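Local coordinates for putative cell surface protein, similar to internalin proteins (Listeria monocytogenes EGD-e, PDB 5KZS) that is of unknown function but resembles the internalins, leucine-rich-repeat surface proteins through which Listeria typically engages host-cell proteins, at residues A[260-265]-A[316-321]; A[237-242]-A[271-276]; A[281-286]-A[312-317]. All blocks are in the same frame, centred on the assembly; numbering follows the deposited sequence.

Contact 1: residues A[260-265]-A[316-321]; sequences IQLPIY and FNVQFN
Residues 260-265 leave the end of an edge strand, turn at Leu-262 and enter a helix, while 316-321 finish a strand inside the same mixed sheet. The two run past each other in the same sense with their backbones well apart, CA to CA 9.6 Å for Ile-260 and Val-318 and 8.1 Å for Tyr-265 and Phe-320. That spacing is filled by side chains: the sheet curls round, so that its edge strand and the start of the helix face strand 316-320 across the core of the beta domain that follows the repeats, consistent with the immunoglobulin-like domain of internalins. All six touching residues are buried, and they meet through carbon atoms alone. Ile-260 and Val-318 meet tip to tip, CD1 against CG2 at 3.9 Å. Leu-262, with CG anti to its backbone N, pushes CD2 between Val-318 and Phe-320, lying 3.9 Å from CE2 of the phenyl ring.

Phe-320 buries more than any other residue here. Its ring sits in the crowded position between backbone N and carbonyl carbon (chi1 67°), and Tyr-265 meets it in a T-shaped stack: Tyr-265 CD1 stands over one face of Phe-320, nearer the rim than the centre, with centroids 5.1 Å apart and planes at 85°. The hydroxyl of Tyr-265 is hydrogen-bonded to the carbonyl of Pro-277, which fixes the far end of the edge-on ring. Gln-319 NE2 donates to Asn-317 OD1 from above the carbonyl plane. At the rim of the Phe-320 ring, close to its plane, CZ meets Ile-264 CG2 at 4.3 Å.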
ATOM      1  N   ILE A 260     -15.369 -11.208  26.934  1.00 82.00           N
ATOM      2  CA  ILE A 260     -14.161 -11.110  26.108  1.00 80.68           C
ATOM      3  C   ILE A 260     -13.585  -9.705  26.211  1.00 80.29           C
ATOM      4  O   ILE A 260     -14.305  -8.762  26.518  1.00 78.15           O
ATOM      5  CB  ILE A 260     -14.431 -11.490  24.638  1.00 79.86           C
ATOM      6  CG1 ILE A 260     -15.537 -10.619  24.024  1.00 79.40           C
ATOM      7  CG2 ILE A 260     -14.809 -12.965  24.538  1.00 80.07           C
ATOM      8  CD1 ILE A 260     -15.602 -10.693  22.514  1.00 78.64           C
ATOM      9  N   GLN A 261     -12.279  -9.583  25.991  1.00 83.54           N
ATOM     10  CA  GLN A 261     -11.615  -8.276  25.913  1.00 87.15           C
ATOM     11  C   GLN A 261     -11.531  -7.905  24.436  1.00 85.19           C
ATOM     12  O   GLN A 261     -11.284  -8.772  23.590  1.00 85.99           O
ATOM     13  CB  GLN A 261     -10.204  -8.325  26.538  1.00 91.66           C
ATOM     14  CG  GLN A 261     -10.142  -8.854  27.978  1.00 94.58           C
ATOM     15  CD  GLN A 261     -10.918  -7.989  28.972  1.00 97.44           C
ATOM     16  OE1 GLN A 261     -10.947  -6.757  28.852  1.00 99.44           O
ATOM     17  NE2 GLN A 261     -11.552  -8.632  29.963  1.00 97.68           N
ATOM     18  N   LEU A 262     -11.775  -6.632  24.119  1.00 83.55           N
ATOM     19  CA  LEU A 262     -11.737  -6.159  22.728  1.00 81.30           C
ATOM     20  C   LEU A 262     -11.582  -4.638  22.681  1.00 79.54           C
ATOM     21  O   LEU A 262     -12.537  -3.921  22.362  1.00 78.10           O
ATOM     22  CB  LEU A 262     -13.006  -6.609  21.992  1.00 81.86           C
ATOM     23  CG  LEU A 262     -13.085  -6.399  20.483  1.00 83.59           C
ATOM     24  CD1 LEU A 262     -11.898  -7.075  19.806  1.00 85.30           C
ATOM     25  CD2 LEU A 262     -14.403  -6.931  19.934  1.00 82.37           C
ATOM     26  N   PRO A 263     -10.377  -4.137  23.018  1.00 79.36           N
ATOM     27  CA  PRO A 263     -10.136  -2.687  23.111  1.00 80.10           C
ATOM     28  C   PRO A 263     -10.467  -1.879  21.852  1.00 80.46           C
ATOM     29  O   PRO A 263     -10.805  -0.695  21.957  1.00 80.41           O
ATOM     30  CB  PRO A 263      -8.637  -2.600  23.414  1.00 83.39           C
ATOM     31  CG  PRO A 263      -8.300  -3.897  24.087  1.00 83.14           C
ATOM     32  CD  PRO A 263      -9.198  -4.921  23.455  1.00 81.14           C
ATOM     33  N   ILE A 264     -10.347  -2.507  20.678  1.00 80.71           N
ATOM     34  CA  ILE A 264     -10.644  -1.856  19.389  1.00 79.27           C
ATOM     35  C   ILE A 264     -12.046  -1.237  19.351  1.00 78.95           C
ATOM     36  O   ILE A 264     -12.200  -0.106  18.883  1.00 77.44           O
ATOM     37  CB  ILE A 264     -10.393  -2.800  18.167  1.00 77.56           C
ATOM     38  CG1 ILE A 264     -10.465  -2.012  16.854  1.00 77.53           C
ATOM     39  CG2 ILE A 264     -11.346  -3.991  18.128  1.00 75.78           C
ATOM     40  CD1 ILE A 264      -9.971  -2.781  15.645  1.00 78.20           C
ATOM     41  N   TYR A 265     -13.045  -1.947  19.881  1.00 79.22           N
ATOM     42  CA  TYR A 265     -14.406  -1.419  19.924  1.00 79.65           C
ATOM     43  C   TYR A 265     -14.463  -0.050  20.612  1.00 80.43           C
ATOM     44  O   TYR A 265     -15.011   0.919  20.055  1.00 81.02           O
ATOM     45  CB  TYR A 265     -15.380  -2.393  20.600  1.00 80.27           C
ATOM     46  CG  TYR A 265     -16.782  -1.813  20.737  1.00 82.16           C
ATOM     47  CD1 TYR A 265     -17.711  -1.910  19.698  1.00 82.34           C
ATOM     48  CD2 TYR A 265     -17.163  -1.127  21.892  1.00 83.92           C
ATOM     49  CE1 TYR A 265     -18.985  -1.354  19.815  1.00 83.20           C
ATOM     50  CE2 TYR A 265     -18.430  -0.567  22.020  1.00 85.28           C
ATOM     51  CZ  TYR A 265     -19.341  -0.683  20.985  1.00 84.41           C
ATOM     52  OH  TYR A 265     -20.589  -0.119  21.131  1.00 82.08           O
ATOM     53  N   PHE A 316     -18.369 -19.067  18.320  1.00 86.50           N
ATOM     54  CA  PHE A 316     -18.937 -17.743  18.595  1.00 84.64           C
ATOM     55  C   PHE A 316     -18.362 -16.675  17.690  1.00 83.91           C
ATOM     56  O   PHE A 316     -17.295 -16.859  17.091  1.00 84.93           O
ATOM     57  CB  PHE A 316     -18.736 -17.344  20.064  1.00 84.03           C
ATOM     58  CG  PHE A 316     -19.912 -17.683  20.939  1.00 85.28           C
ATOM     59  CD1 PHE A 316     -20.068 -18.967  21.459  1.00 86.56           C
ATOM     60  CD2 PHE A 316     -20.883 -16.723  21.221  1.00 84.19           C
ATOM     61  CE1 PHE A 316     -21.162 -19.284  22.249  1.00 87.50           C
ATOM     62  CE2 PHE A 316     -21.974 -17.033  22.009  1.00 84.50           C
ATOM     63  CZ  PHE A 316     -22.114 -18.314  22.524  1.00 86.83           C
ATOM     64  N   ASN A 317     -19.108 -15.579  17.570  1.00 82.08           N
ATOM     65  CA  ASN A 317     -18.563 -14.319  17.090  1.00 81.37           C
ATOM     66  C   ASN A 317     -19.279 -13.109  17.649  1.00 80.39           C
ATOM     67  O   ASN A 317     -20.422 -13.171  18.065  1.00 80.71           O
ATOM     68  CB  ASN A 317     -18.549 -14.228  15.555  1.00 81.92           C
ATOM     69  CG  ASN A 317     -19.937 -14.070  14.952  1.00 81.62           C
ATOM     70  OD1 ASN A 317     -20.381 -12.956  14.645  1.00 78.36           O
ATOM     71  ND2 ASN A 317     -20.625 -15.191  14.774  1.00 82.87           N
ATOM     72  N   VAL A 318     -18.569 -11.998  17.615  1.00 82.12           N
ATOM     73  CA  VAL A 318     -19.113 -10.688  17.889  1.00 83.03           C
ATOM     74  C   VAL A 318     -19.058  -9.973  16.532  1.00 82.24           C
ATOM     75  O   VAL A 318     -18.168 -10.238  15.741  1.00 83.11           O
ATOM     76  CB  VAL A 318     -18.271 -10.007  19.005  1.00 85.11           C
ATOM     77  CG1 VAL A 318     -18.074  -8.509  18.787  1.00 86.99           C
ATOM     78  CG2 VAL A 318     -18.891 -10.283  20.366  1.00 83.85           C
ATOM     79  N   GLN A 319     -20.040  -9.114  16.263  1.00 80.94           N
ATOM     80  CA  GLN A 319     -20.081  -8.275  15.066  1.00 77.75           C
ATOM     81  C   GLN A 319     -20.464  -6.859  15.454  1.00 76.68           C
ATOM     82  O   GLN A 319     -21.361  -6.661  16.262  1.00 74.84           O
ATOM     83  CB  GLN A 319     -21.117  -8.791  14.083  1.00 78.88           C
ATOM     84  CG  GLN A 319     -20.618  -9.874  13.162  1.00 80.18           C
ATOM     85  CD  GLN A 319     -21.722 -10.434  12.277  1.00 82.17           C
ATOM     86  OE1 GLN A 319     -22.499  -9.680  11.680  1.00 83.01           O
ATOM     87  NE2 GLN A 319     -21.802 -11.759  12.194  1.00 82.87           N
ATOM     88  N   PHE A 320     -19.800  -5.874  14.873  1.00 77.05           N
ATOM     89  CA  PHE A 320     -20.178  -4.487  15.092  1.00 79.64           C
ATOM     90  C   PHE A 320     -19.775  -3.609  13.911  1.00 82.78           C
ATOM     91  O   PHE A 320     -19.211  -4.091  12.921  1.00 85.27           O
ATOM     92  CB  PHE A 320     -19.630  -3.963  16.428  1.00 78.89           C
ATOM     93  CG  PHE A 320     -18.130  -3.847  16.483  1.00 79.87           C
ATOM     94  CD1 PHE A 320     -17.494  -2.667  16.103  1.00 78.97           C
ATOM     95  CD2 PHE A 320     -17.351  -4.907  16.963  1.00 80.18           C
ATOM     96  CE1 PHE A 320     -16.113  -2.550  16.171  1.00 79.66           C
ATOM     97  CE2 PHE A 320     -15.972  -4.792  17.036  1.00 80.63           C
ATOM     98  CZ  PHE A 320     -15.352  -3.611  16.637  1.00 80.54           C
ATOM     99  N   ASN A 321     -20.118  -2.325  14.009  1.00 84.20           N
ATOM    100  CA  ASN A 321     -19.959  -1.384  12.927  1.00 83.65           C
ATOM    101  C   ASN A 321     -20.662  -1.853  11.649  1.00 87.52           C
ATOM    102  O   ASN A 321     -20.230  -1.524  10.562  1.00 93.19           O
ATOM    103  CB  ASN A 321     -18.472  -1.116  12.689  1.00 81.64           C
ATOM    104  CG  ASN A 321     -18.172   0.351  12.494  1.00 82.32           C
ATOM    105  OD1 ASN A 321     -18.715   1.200  13.193  1.00 81.93           O
ATOM    106  ND2 ASN A 321     -17.298   0.658  11.556  1.00 83.55           N
TER

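Contact 2: residues A[237-242]-A[271-276]; sequences SIFIEN and INMLVN
The closest packing here is on Met-273, a selenomethionine, which gives the largest share of the interface and most of what 271-276 contributes. With CG anti to the backbone N and the chain bent at chi2 and chi3, it folds over the backbone of 238-240: CG lies 3.6 Å from Ile-240 O, and CE comes to 4.2 Å from Ile-238 O. SE reaches Phe-239 CD2 at 4.1 Å, the two side chains crossing at about a right angle. This is a Met-aromatic contact of oblique kind, SE lying 52° off the ring normal and 5.1 Å from its centroid. Strand 238-239 is the last rung, at one end of the parallel leucine-rich-repeat sheet, and the loop comes off helix 263-270 through a Schellman motif with Asn-272 at C-prime, so the contact seats the exit of that helix against the last rung. Toward Asn-276 the fit loosens: where Met-273 touches three residues, Glu-241 crosses Val-275 with a single touch, OE2 to CG1 at 3.7 Å. Asn-321 bridges the two segments here: its OD1 accepts from Val-275 N and its ND2 gives a weak hydrogen bond to Glu-241 O.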
ATOM      1  N   SER A 237      -5.871   9.733  14.283  1.00 87.76           N
ATOM      2  CA  SER A 237      -5.636   9.572  12.870  1.00 85.47           C
ATOM      3  C   SER A 237      -6.160   8.271  12.271  1.00 81.73           C
ATOM      4  O   SER A 237      -6.046   8.095  11.059  1.00 81.40           O
ATOM      5  CB  SER A 237      -4.134   9.659  12.615  1.00 87.69           C
ATOM      6  OG  SER A 237      -3.604  10.831  13.213  1.00 91.18           O
ATOM      7  N   ILE A 238      -6.718   7.356  13.065  1.00 77.32           N
ATOM      8  CA  ILE A 238      -7.112   6.063  12.501  1.00 76.04           C
ATOM      9  C   ILE A 238      -8.438   6.146  11.757  1.00 76.80           C
ATOM     10  O   ILE A 238      -9.324   6.915  12.132  1.00 79.01           O
ATOM     11  CB  ILE A 238      -7.133   4.945  13.550  1.00 75.16           C
ATOM     12  CG1 ILE A 238      -5.696   4.651  13.990  1.00 76.13           C
ATOM     13  CG2 ILE A 238      -7.754   3.666  12.987  1.00 74.30           C
ATOM     14  CD1 ILE A 238      -5.564   3.851  15.266  1.00 77.07           C
ATOM     15  N   PHE A 239      -8.523   5.373  10.672  1.00 75.73           N
ATOM     16  CA  PHE A 239      -9.771   5.054   9.988  1.00 75.53           C
ATOM     17  C   PHE A 239      -9.892   3.538   9.907  1.00 75.58           C
ATOM     18  O   PHE A 239      -9.027   2.867   9.355  1.00 76.16           O
ATOM     19  CB  PHE A 239      -9.780   5.652   8.576  1.00 75.85           C
ATOM     20  CG  PHE A 239     -10.854   5.090   7.666  1.00 75.60           C
ATOM     21  CD1 PHE A 239     -10.618   3.934   6.902  1.00 74.88           C
ATOM     22  CD2 PHE A 239     -12.093   5.723   7.548  1.00 74.48           C
ATOM     23  CE1 PHE A 239     -11.601   3.419   6.065  1.00 74.25           C
ATOM     24  CE2 PHE A 239     -13.072   5.209   6.711  1.00 74.21           C
ATOM     25  CZ  PHE A 239     -12.827   4.060   5.968  1.00 74.05           C
ATOM     26  N   ILE A 240     -10.963   3.002  10.468  1.00 76.74           N
ATOM     27  CA  ILE A 240     -11.332   1.608  10.263  1.00 77.64           C
ATOM     28  C   ILE A 240     -12.835   1.595  10.109  1.00 76.74           C
ATOM     29  O   ILE A 240     -13.539   2.289  10.845  1.00 76.30           O
ATOM     30  CB  ILE A 240     -10.932   0.706  11.462  1.00 79.79           C
ATOM     31  CG1 ILE A 240      -9.408   0.601  11.554  1.00 78.91           C
ATOM     32  CG2 ILE A 240     -11.579  -0.686  11.364  1.00 80.19           C
ATOM     33  CD1 ILE A 240      -8.906  -0.044  12.819  1.00 79.78           C
ATOM     34  N   GLU A 241     -13.293   0.845   9.118  1.00 75.82           N
ATOM     35  CA  GLU A 241     -14.686   0.434   9.025  1.00 78.84           C
ATOM     36  C   GLU A 241     -14.839  -1.074   9.043  1.00 78.09           C
ATOM     37  O   GLU A 241     -15.823  -1.583   9.574  1.00 79.89           O
ATOM     38  CB  GLU A 241     -15.344   1.024   7.780  1.00 80.97           C
ATOM     39  CG  GLU A 241     -15.506   2.537   7.899  1.00 84.16           C
ATOM     40  CD  GLU A 241     -16.430   3.162   6.857  1.00 84.77           C
ATOM     41  OE1 GLU A 241     -16.307   2.854   5.647  1.00 81.80           O
ATOM     42  OE2 GLU A 241     -17.266   3.993   7.272  1.00 88.63           O
ATOM     43  N   ASN A 242     -13.887  -1.788   8.460  1.00 73.88           N
ATOM     44  CA  ASN A 242     -13.908  -3.239   8.462  1.00 74.02           C
ATOM     45  C   ASN A 242     -12.657  -3.800   9.142  1.00 73.83           C
ATOM     46  O   ASN A 242     -11.582  -3.205   9.070  1.00 74.17           O
ATOM     47  CB  ASN A 242     -13.995  -3.752   7.040  1.00 75.58           C
ATOM     48  CG  ASN A 242     -15.010  -2.986   6.212  1.00 76.58           C
ATOM     49  OD1 ASN A 242     -16.214  -3.106   6.429  1.00 77.44           O
ATOM     50  ND2 ASN A 242     -14.528  -2.186   5.269  1.00 75.46           N
ATOM     51  N   ILE A 271     -13.229   7.561  19.461  1.00 98.26           N
ATOM     52  CA  ILE A 271     -12.776   8.431  18.372  1.00100.44           C
ATOM     53  C   ILE A 271     -13.893   8.760  17.335  1.00100.56           C
ATOM     54  O   ILE A 271     -13.631   9.364  16.281  1.00 99.84           O
ATOM     55  CB  ILE A 271     -11.462   7.828  17.774  1.00100.69           C
ATOM     56  CG1 ILE A 271     -10.392   8.914  17.633  1.00105.34           C
ATOM     57  CG2 ILE A 271     -11.679   7.017  16.500  1.00 98.10           C
ATOM     58  CD1 ILE A 271      -9.818   9.375  18.964  1.00107.57           C
ATOM     59  N   ASN A 272     -15.138   8.401  17.683  1.00 98.49           N
ATOM     60  CA  ASN A 272     -16.327   8.631  16.868  1.00 95.75           C
ATOM     61  C   ASN A 272     -16.167   8.019  15.496  1.00 91.84           C
ATOM     62  O   ASN A 272     -16.400   8.662  14.495  1.00 94.03           O
ATOM     63  CB  ASN A 272     -16.659  10.126  16.809  1.00 98.69           C
ATOM     64  CG  ASN A 272     -16.949  10.707  18.187  1.00100.56           C
ATOM     65  OD1 ASN A 272     -17.783  10.180  18.926  1.00100.76           O
ATOM     66  ND2 ASN A 272     -16.264  11.793  18.540  1.00101.75           N
HETATM   67  N   MSE A 273     -15.748   6.765  15.477  1.00 90.01           N
HETATM   68  CA  MSE A 273     -15.491   6.033  14.242  1.00 91.80           C
HETATM   69  C   MSE A 273     -16.360   4.809  14.174  1.00 89.36           C
HETATM   70  O   MSE A 273     -16.149   3.943  13.330  1.00 87.56           O
HETATM   71  CB  MSE A 273     -13.981   5.748  14.269  1.00 94.96           C
HETATM   72  CG  MSE A 273     -13.301   5.104  13.052  1.00 97.09           C
HETATM   73 SE   MSE A 273     -13.524   6.133  11.388  1.00104.12          SE
HETATM   74  CE  MSE A 273     -13.422   8.013  12.011  1.00101.45           C
ATOM     75  N   LEU A 274     -17.368   4.727  15.035  1.00 89.60           N
ATOM     76  CA  LEU A 274     -18.337   3.668  14.925  1.00 90.99           C
ATOM     77  C   LEU A 274     -19.549   4.222  14.189  1.00 94.82           C
ATOM     78  O   LEU A 274     -20.204   5.145  14.675  1.00 94.02           O
ATOM     79  CB  LEU A 274     -18.723   3.129  16.298  1.00 91.92           C
ATOM     80  CG  LEU A 274     -17.688   2.214  16.962  1.00 90.40           C
ATOM     81  CD1 LEU A 274     -18.128   1.893  18.374  1.00 90.76           C
ATOM     82  CD2 LEU A 274     -17.468   0.923  16.188  1.00 89.37           C
ATOM     83  N   VAL A 275     -19.815   3.677  13.001  1.00 99.08           N
ATOM     84  CA  VAL A 275     -21.012   4.039  12.223  1.00102.94           C
ATOM     85  C   VAL A 275     -22.273   3.669  13.005  1.00103.97           C
ATOM     86  O   VAL A 275     -23.249   4.413  13.025  1.00106.03           O
ATOM     87  CB  VAL A 275     -21.054   3.367  10.811  1.00103.84           C
ATOM     88  CG1 VAL A 275     -19.807   3.708   9.999  1.00103.73           C
ATOM     89  CG2 VAL A 275     -21.249   1.847  10.884  1.00102.66           C
ATOM     90  N   ASN A 276     -22.206   2.523  13.678  1.00105.67           N
ATOM     91  CA  ASN A 276     -23.340   1.890  14.333  1.00103.72           C
ATOM     92  C   ASN A 276     -22.813   1.238  15.643  1.00100.46           C
ATOM     93  O   ASN A 276     -22.113   0.204  15.603  1.00 96.65           O
ATOM     94  CB  ASN A 276     -23.940   0.884  13.341  1.00103.43           C
ATOM     95  CG  ASN A 276     -24.800  -0.148  14.001  1.00102.27           C
ATOM     96  OD1 ASN A 276     -25.848   0.173  14.547  1.00104.99           O
ATOM     97  ND2 ASN A 276     -24.355  -1.404  13.962  1.00101.69           N
TER

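Contact 3: residues A[281-286]-A[312-317]; sequences GSYSAD and GVYNFN
Strands 281-283 and 312-317 run antiparallel, their axes 4.8 Å apart at closest and their directions 155° apart. Ser-282 and Asn-317 form a hydrogen-bonded pair: Ser-282 N gives to Asn-317 O at 3.0 Å and Asn-317 N returns to Ser-282 O at 2.9 Å, each donor lying nearly along the C=O axis. Two residues on, Ser-284 N reaches Asn-315 O at 3.0 Å in the carbonyl plane, although regular strand geometry has already ended on its side. Between these bonds sits the non-hydrogen-bonded pair of Tyr-283 and Phe-316, where Tyr-283 CA makes a C-H...O contact to Asn-315 O.

These are two neighbouring strands of the mixed sheet in the beta domain beyond the repeats, and the sheet's faces differ in character here. One carries the side chains of Ser-282 and Asn-317, both held in the crowded position between backbone N and carbonyl carbon. The other carries an aromatic cluster of Tyr-283, Tyr-314 and Phe-316. Tyr-283 CB sits over the centre of the Phe-316 ring in a CH-pi contact, 3.7 Å from the centroid; beyond CB the tyrosine ring meets Phe-316 obliquely. The crowded rotamer of Tyr-283 (chi1 73°) also lays its ring beside Tyr-314. There the two make an edge-to-face (T-shaped) pair, CD1 of Tyr-314 toward the rim of the Tyr-283 face, CD1 to CD1 3.7 Å with planes at 71°. Leu-309 packs against all three side chains, and Tyr-314 OH hydrogen-bonds to Ser-310 O.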
ATOM      1  N   GLY A 281     -23.592 -10.337  19.526  1.00 77.05           N
ATOM      2  CA  GLY A 281     -22.990 -11.626  19.835  1.00 76.72           C
ATOM      3  C   GLY A 281     -23.872 -12.775  19.389  1.00 77.69           C
ATOM      4  O   GLY A 281     -25.098 -12.747  19.601  1.00 80.19           O
ATOM      5  N   SER A 282     -23.255 -13.801  18.804  1.00 76.50           N
ATOM      6  CA  SER A 282     -24.002 -14.908  18.216  1.00 79.29           C
ATOM      7  C   SER A 282     -23.125 -16.107  17.994  1.00 80.67           C
ATOM      8  O   SER A 282     -21.959 -15.957  17.676  1.00 83.89           O
ATOM      9  CB  SER A 282     -24.580 -14.477  16.864  1.00 80.60           C
ATOM     10  OG  SER A 282     -23.571 -13.878  16.054  1.00 79.05           O
ATOM     11  N   TYR A 283     -23.695 -17.296  18.123  1.00 84.58           N
ATOM     12  CA  TYR A 283     -22.982 -18.523  17.792  1.00 89.18           C
ATOM     13  C   TYR A 283     -23.597 -19.182  16.564  1.00 92.27           C
ATOM     14  O   TYR A 283     -24.749 -18.927  16.229  1.00 90.70           O
ATOM     15  CB  TYR A 283     -22.944 -19.475  18.994  1.00 92.24           C
ATOM     16  CG  TYR A 283     -24.251 -20.156  19.342  1.00 95.52           C
ATOM     17  CD1 TYR A 283     -24.619 -21.359  18.723  1.00 98.67           C
ATOM     18  CD2 TYR A 283     -25.107 -19.622  20.310  1.00 95.47           C
ATOM     19  CE1 TYR A 283     -25.808 -22.003  19.041  1.00100.48           C
ATOM     20  CE2 TYR A 283     -26.299 -20.258  20.636  1.00 98.41           C
ATOM     21  CZ  TYR A 283     -26.647 -21.448  19.998  1.00101.52           C
ATOM     22  OH  TYR A 283     -27.830 -22.084  20.311  1.00105.81           O
ATOM     23  N   SER A 284     -22.819 -20.046  15.918  1.00 96.96           N
ATOM     24  CA  SER A 284     -23.198 -20.657  14.637  1.00100.93           C
ATOM     25  C   SER A 284     -24.105 -21.892  14.784  1.00106.41           C
ATOM     26  O   SER A 284     -23.982 -22.669  15.731  1.00107.54           O
ATOM     27  CB  SER A 284     -21.941 -21.006  13.821  1.00100.99           C
ATOM     28  OG  SER A 284     -22.032 -22.290  13.224  1.00103.00           O
ATOM     29  N   ALA A 285     -25.022 -22.043  13.830  1.00112.83           N
ATOM     30  CA  ALA A 285     -25.837 -23.255  13.659  1.00118.35           C
ATOM     31  C   ALA A 285     -26.341 -23.292  12.199  1.00122.71           C
ATOM     32  O   ALA A 285     -25.762 -22.615  11.341  1.00119.98           O
ATOM     33  CB  ALA A 285     -26.991 -23.277  14.657  1.00117.27           C
ATOM     34  N   ASP A 286     -27.386 -24.073  11.906  1.00128.49           N
ATOM     35  CA  ASP A 286     -28.029 -24.037  10.577  1.00134.48           C
ATOM     36  C   ASP A 286     -28.351 -22.591  10.194  1.00134.40           C
ATOM     37  O   ASP A 286     -27.994 -22.132   9.104  1.00132.06           O
ATOM     38  CB  ASP A 286     -29.310 -24.890  10.547  1.00138.03           C
ATOM     39  CG  ASP A 286     -29.030 -26.381  10.380  1.00140.77           C
ATOM     40  OD1 ASP A 286     -28.222 -26.757   9.502  1.00142.36           O
ATOM     41  OD2 ASP A 286     -29.642 -27.185  11.113  1.00141.19           O
ATOM     42  N   GLY A 312     -21.418 -28.126  25.378  1.00103.56           N
ATOM     43  CA  GLY A 312     -21.013 -28.287  23.991  1.00104.48           C
ATOM     44  C   GLY A 312     -19.911 -27.350  23.545  1.00103.57           C
ATOM     45  O   GLY A 312     -19.337 -26.600  24.347  1.00101.11           O
ATOM     46  N   VAL A 313     -19.635 -27.408  22.245  1.00104.12           N
ATOM     47  CA  VAL A 313     -18.568 -26.653  21.610  1.00102.29           C
ATOM     48  C   VAL A 313     -19.231 -25.680  20.642  1.00100.45           C
ATOM     49  O   VAL A 313     -19.911 -26.098  19.704  1.00102.29           O
ATOM     50  CB  VAL A 313     -17.595 -27.617  20.903  1.00104.44           C
ATOM     51  CG1 VAL A 313     -16.658 -26.878  19.951  1.00104.67           C
ATOM     52  CG2 VAL A 313     -16.814 -28.416  21.951  1.00104.77           C
ATOM     53  N   TYR A 314     -19.026 -24.387  20.884  1.00 97.28           N
ATOM     54  CA  TYR A 314     -19.755 -23.328  20.197  1.00 95.53           C
ATOM     55  C   TYR A 314     -18.829 -22.376  19.442  1.00 93.80           C
ATOM     56  O   TYR A 314     -17.958 -21.748  20.049  1.00 92.25           O
ATOM     57  CB  TYR A 314     -20.549 -22.530  21.227  1.00 95.29           C
ATOM     58  CG  TYR A 314     -21.690 -23.293  21.858  1.00 98.16           C
ATOM     59  CD1 TYR A 314     -22.901 -23.464  21.180  1.00100.02           C
ATOM     60  CD2 TYR A 314     -21.574 -23.834  23.140  1.00 99.59           C
ATOM     61  CE1 TYR A 314     -23.960 -24.158  21.759  1.00101.22           C
ATOM     62  CE2 TYR A 314     -22.630 -24.525  23.729  1.00100.78           C
ATOM     63  CZ  TYR A 314     -23.818 -24.684  23.038  1.00100.60           C
ATOM     64  OH  TYR A 314     -24.858 -25.363  23.617  1.00100.37           O
ATOM     65  N   ASN A 315     -19.031 -22.252  18.131  1.00 93.08           N
ATOM     66  CA  ASN A 315     -18.289 -21.275  17.327  1.00 91.39           C
ATOM     67  C   ASN A 315     -18.948 -19.915  17.474  1.00 88.47           C
ATOM     68  O   ASN A 315     -19.965 -19.639  16.840  1.00 89.08           O
ATOM     69  CB  ASN A 315     -18.254 -21.687  15.857  1.00 93.14           C
ATOM     70  CG  ASN A 315     -17.502 -22.980  15.636  1.00 96.71           C
ATOM     71  OD1 ASN A 315     -16.417 -23.176  16.181  1.00 98.91           O
ATOM     72  ND2 ASN A 315     -18.070 -23.869  14.833  1.00 99.72           N
ATOM     73  N   PHE A 316     -18.369 -19.067  18.320  1.00 86.50           N
ATOM     74  CA  PHE A 316     -18.937 -17.743  18.595  1.00 84.64           C
ATOM     75  C   PHE A 316     -18.362 -16.675  17.690  1.00 83.91           C
ATOM     76  O   PHE A 316     -17.295 -16.859  17.091  1.00 84.93           O
ATOM     77  CB  PHE A 316     -18.736 -17.344  20.064  1.00 84.03           C
ATOM     78  CG  PHE A 316     -19.912 -17.683  20.939  1.00 85.28           C
ATOM     79  CD1 PHE A 316     -20.068 -18.967  21.459  1.00 86.56           C
ATOM     80  CD2 PHE A 316     -20.883 -16.723  21.221  1.00 84.19           C
ATOM     81  CE1 PHE A 316     -21.162 -19.284  22.249  1.00 87.50           C
ATOM     82  CE2 PHE A 316     -21.974 -17.033  22.009  1.00 84.50           C
ATOM     83  CZ  PHE A 316     -22.114 -18.314  22.524  1.00 86.83           C
ATOM     84  N   ASN A 317     -19.108 -15.579  17.570  1.00 82.08           N
ATOM     85  CA  ASN A 317     -18.563 -14.319  17.090  1.00 81.37           C
ATOM     86  C   ASN A 317     -19.279 -13.109  17.649  1.00 80.39           C
ATOM     87  O   ASN A 317     -20.422 -13.171  18.065  1.00 80.71           O
ATOM     88  CB  ASN A 317     -18.549 -14.228  15.555  1.00 81.92           C
ATOM     89  CG  ASN A 317     -19.937 -14.070  14.952  1.00 81.62           C
ATOM     90  OD1 ASN A 317     -20.381 -12.956  14.645  1.00 78.36           O
ATOM     91  ND2 ASN A 317     -20.625 -15.191  14.774  1.00 82.87           N
TER

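How the contacts relate
From the N terminus, 237-242 comes first, on the last rung of the repeat sheet, and contact 2 closes back on it at 271-276. Contact 1 opens within that loop, at 260-265, and closes only at 316-321, so contacts 1 and 2 cross. Contact 3 opens at 281-286, inside the loop of contact 1, and closes on the same strand, 312-320, where the two share Phe-316 and Asn-317. Contact 3 pairs strands within the sheet, contact 1 brings the edge strand and the start of helix 263-270 against strand 312-320, and contact 2 joins the domain to the repeats. Contacts 1 and 2 touch through Phe-320 CD1 and Leu-274 CD2, 3.6 Å apart, whereas contacts 2 and 3 stay about 11 Å apart at their nearest atoms.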